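PDB 3VFZ: probable RNA polymerase sigma-D factor, which probably directs RNA polymerase to specific promoters as an alternative (ECF-type) sigma factor, represented here by its -35 promoter-binding domain. Local coordinates for residues E27-L32 / I39-V44. Numbering follows the deposited sequence.
Sequences ELLEIL and ILILRV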
ATOM      1  N   GLU A  27      -2.693 -10.513  -6.551  1.00 43.38           N
ATOM      2  CA  GLU A  27      -3.781 -11.191  -5.842  1.00 46.51           C
ATOM      3  C   GLU A  27      -3.810 -10.783  -4.370  1.00 45.26           C
ATOM      4  O   GLU A  27      -4.878 -10.549  -3.806  1.00 50.90           O
ATOM      5  CB  GLU A  27      -3.683 -12.713  -5.997  1.00 59.24           C
ATOM      6  CG  GLU A  27      -3.917 -13.192  -7.430  1.00 76.77           C
ATOM      7  CD  GLU A  27      -3.992 -14.705  -7.551  1.00 90.34           C
ATOM      8  OE1 GLU A  27      -3.990 -15.213  -8.695  1.00 95.60           O
ATOM      9  OE2 GLU A  27      -4.059 -15.384  -6.504  1.00 92.42           O
ATOM     10  N   LEU A  28      -2.633 -10.679  -3.759  1.00 38.42           N
ATOM     11  CA  LEU A  28      -2.515 -10.146  -2.408  1.00 42.54           C
ATOM     12  C   LEU A  28      -2.994  -8.697  -2.345  1.00 41.35           C
ATOM     13  O   LEU A  28      -3.808  -8.348  -1.498  1.00 44.91           O
ATOM     14  CB  LEU A  28      -1.071 -10.234  -1.911  1.00 39.15           C
ATOM     15  CG  LEU A  28      -0.613 -11.581  -1.365  1.00 50.13           C
ATOM     16  CD1 LEU A  28       0.904 -11.676  -1.404  1.00 55.32           C
ATOM     17  CD2 LEU A  28      -1.140 -11.789   0.057  1.00 48.56           C
ATOM     18  N   LEU A  29      -2.485  -7.857  -3.237  1.00 38.79           N
ATOM     19  CA  LEU A  29      -2.880  -6.450  -3.245  1.00 33.58           C
ATOM     20  C   LEU A  29      -4.391  -6.315  -3.417  1.00 46.15           C
ATOM     21  O   LEU A  29      -4.999  -5.411  -2.850  1.00 42.98           O
ATOM     22  CB  LEU A  29      -2.150  -5.681  -4.339  1.00 43.70           C
ATOM     23  CG  LEU A  29      -0.650  -5.466  -4.124  1.00 44.74           C
ATOM     24  CD1 LEU A  29      -0.117  -4.563  -5.206  1.00 49.94           C
ATOM     25  CD2 LEU A  29      -0.370  -4.873  -2.745  1.00 43.23           C
ATOM     26  N   GLU A  30      -4.998  -7.217  -4.186  1.00 42.63           N
ATOM     27  CA  GLU A  30      -6.444  -7.161  -4.425  1.00 50.21           C
ATOM     28  C   GLU A  30      -7.240  -7.427  -3.147  1.00 47.88           C
ATOM     29  O   GLU A  30      -8.461  -7.296  -3.125  1.00 49.56           O
ATOM     30  CB  GLU A  30      -6.865  -8.131  -5.538  1.00 56.22           C
ATOM     31  CG  GLU A  30      -6.554  -7.642  -6.945  1.00 72.58           C
ATOM     32  CD  GLU A  30      -7.244  -8.468  -8.020  1.00 86.67           C
ATOM     33  OE1 GLU A  30      -6.785  -9.598  -8.299  1.00 91.97           O
ATOM     34  OE2 GLU A  30      -8.249  -7.987  -8.584  1.00 90.57           O
ATOM     35  N   ILE A  31      -6.531  -7.799  -2.085  1.00 44.81           N
ATOM     36  CA  ILE A  31      -7.122  -8.040  -0.777  1.00 41.49           C
ATOM     37  C   ILE A  31      -7.305  -6.720  -0.001  1.00 49.84           C
ATOM     38  O   ILE A  31      -8.130  -6.631   0.911  1.00 46.05           O
ATOM     39  CB  ILE A  31      -6.216  -9.006   0.029  1.00 59.72           C
ATOM     40  CG1 ILE A  31      -6.938 -10.321   0.319  1.00 68.08           C
ATOM     41  CG2 ILE A  31      -5.655  -8.338   1.282  1.00 54.24           C
ATOM     42  CD1 ILE A  31      -7.207 -11.144  -0.925  1.00 74.71           C
ATOM     43  N   LEU A  32      -6.533  -5.702  -0.381  1.00 43.48           N
ATOM     44  CA  LEU A  32      -6.524  -4.400   0.288  1.00 36.16           C
ATOM     45  C   LEU A  32      -7.552  -3.448  -0.310  1.00 40.02           C
ATOM     46  O   LEU A  32      -7.931  -3.597  -1.472  1.00 39.28           O
ATOM     47  CB  LEU A  32      -5.147  -3.740   0.114  1.00 30.29           C
ATOM     48  CG  LEU A  32      -3.916  -4.482   0.620  1.00 35.25           C
ATOM     49  CD1 LEU A  32      -2.642  -3.719   0.238  1.00 31.78           C
ATOM     50  CD2 LEU A  32      -4.030  -4.675   2.126  1.00 39.98           C
ATOM     51  N   ILE A  39      -1.320   3.392  -2.464  1.00 25.83           N
ATOM     52  CA  ILE A  39      -0.237   3.905  -1.617  1.00 23.46           C
ATOM     53  C   ILE A  39       0.999   3.006  -1.650  1.00 25.85           C
ATOM     54  O   ILE A  39       2.125   3.484  -1.814  1.00 22.34           O
ATOM     55  CB  ILE A  39      -0.734   4.143  -0.154  1.00 24.52           C
ATOM     56  CG1 ILE A  39      -1.541   5.437  -0.119  1.00 27.00           C
ATOM     57  CG2 ILE A  39       0.426   4.216   0.813  1.00 25.29           C
ATOM     58  CD1 ILE A  39      -2.354   5.617   1.167  1.00 34.67           C
ATOM     59  N   LEU A  40       0.802   1.701  -1.498  1.00 24.01           N
ATOM     60  CA  LEU A  40       1.944   0.781  -1.491  1.00 20.80           C
ATOM     61  C   LEU A  40       2.668   0.784  -2.830  1.00 19.84           C
ATOM     62  O   LEU A  40       3.898   0.786  -2.866  1.00 25.18           O
ATOM     63  CB  LEU A  40       1.524  -0.643  -1.129  1.00 21.41           C
ATOM     64  CG  LEU A  40       1.057  -0.880   0.310  1.00 26.11           C
ATOM     65  CD1 LEU A  40       0.942  -2.386   0.593  1.00 28.65           C
ATOM     66  CD2 LEU A  40       2.047  -0.244   1.286  1.00 32.20           C
ATOM     67  N   ILE A  41       1.915   0.777  -3.929  1.00 21.21           N
ATOM     68  CA  ILE A  41       2.554   0.831  -5.248  1.00 22.41           C
ATOM     69  C   ILE A  41       3.387   2.110  -5.406  1.00 21.67           C
ATOM     70  O   ILE A  41       4.547   2.057  -5.839  1.00 23.94           O
ATOM     71  CB  ILE A  41       1.548   0.675  -6.386  1.00 23.28           C
ATOM     72  CG1 ILE A  41       0.887  -0.705  -6.337  1.00 23.85           C
ATOM     73  CG2 ILE A  41       2.224   0.875  -7.734  1.00 32.03           C
ATOM     74  CD1 ILE A  41      -0.303  -0.818  -7.320  1.00 24.83           C
ATOM     75  N   LEU A  42       2.800   3.250  -5.049  1.00 22.55           N
ATOM     76  CA  LEU A  42       3.489   4.548  -5.115  1.00 23.80           C
ATOM     77  C   LEU A  42       4.747   4.636  -4.234  1.00 26.11           C
ATOM     78  O   LEU A  42       5.814   5.088  -4.695  1.00 29.32           O
ATOM     79  CB  LEU A  42       2.512   5.683  -4.791  1.00 23.69           C
ATOM     80  CG  LEU A  42       1.446   5.969  -5.870  1.00 30.85           C
ATOM     81  CD1 LEU A  42       0.521   7.121  -5.445  1.00 28.47           C
ATOM     82  CD2 LEU A  42       2.087   6.291  -7.234  1.00 24.60           C
ATOM     83  N   ARG A  43       4.632   4.202  -2.979  1.00 23.98           N
ATOM     84  CA  ARG A  43       5.749   4.272  -2.041  1.00 22.38           C
ATOM     85  C   ARG A  43       6.850   3.278  -2.386  1.00 24.28           C
ATOM     86  O   ARG A  43       8.030   3.598  -2.287  1.00 27.61           O
ATOM     87  CB  ARG A  43       5.289   3.964  -0.607  1.00 22.48           C
ATOM     88  CG  ARG A  43       4.370   4.992  -0.003  1.00 25.63           C
ATOM     89  CD  ARG A  43       5.163   6.207   0.476  1.00 33.86           C
ATOM     90  NE  ARG A  43       5.875   5.956   1.732  1.00 38.07           N
ATOM     91  CZ  ARG A  43       7.200   5.892   1.856  1.00 42.61           C
ATOM     92  NH1 ARG A  43       7.992   6.051   0.797  1.00 31.84           N
ATOM     93  NH2 ARG A  43       7.739   5.662   3.047  1.00 41.08           N
ATOM     94  N   VAL A  44       6.462   2.054  -2.723  1.00 26.32           N
ATOM     95  CA  VAL A  44       7.428   0.950  -2.762  1.00 23.91           C
ATOM     96  C   VAL A  44       7.966   0.732  -4.166  1.00 29.49           C
ATOM     97  O   VAL A  44       9.169   0.735  -4.371  1.00 33.27           O
ATOM     98  CB  VAL A  44       6.830  -0.349  -2.227  1.00 27.25           C
ATOM     99  CG1 VAL A  44       7.810  -1.503  -2.442  1.00 29.85           C
ATOM    100  CG2 VAL A  44       6.492  -0.192  -0.736  1.00 22.36           C
TER
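Leu32 and Leu40 meet through single methyl groups: CD1 of Leu32 lies 3.8 Å from CD1 of Leu40, and the two side chains run at about a right angle to one another. The methyl of Leu40 is shared, since Leu29 CD2 approaches the same CD1 more loosely, at 4.4 Å. The other branch of Leu29 serves a different neighbour, its CD1 resting 4.1 Å from CG1 of Ile41, a methylene in the middle of that side chain, with the two chains slanting across each other. The two methyls of Leu29 are thus divided between two consecutive residues, Leu40 and Ile41. The CB atoms of Leu29, Leu32 and Leu40 are all directed toward the opposite segment. The CA atoms of Leu29 and Leu40 stand 8.9 Å apart. Ile41 starts out along the flank of its helix, and its CG1 branch, set opposite the carbonyl carbon (chi1 -64°), brings the ethyl arm round towards Leu29. Leu29 and Leu32 are the first and last residues of a type I turn, with a bond of 2.9 Å from Leu32 N to Leu29 O. Leu40 also rests on Leu75 of the long helix 61-80, while Arg37 packs beside Leu29 and Leu32. The contact therefore joins helix 21-29 and helix 34-46, the first two helices of the modelled chain, within sigma region 4 and just ahead of the predicted helix-turn-helix at 50-69. With 129 Å² buried in all and contacts made by aliphatic carbon alone, cohesion here is dispersive and hydrophobic; apolar side chains alone join the two segments, so the contact has no directional bond to set its geometry.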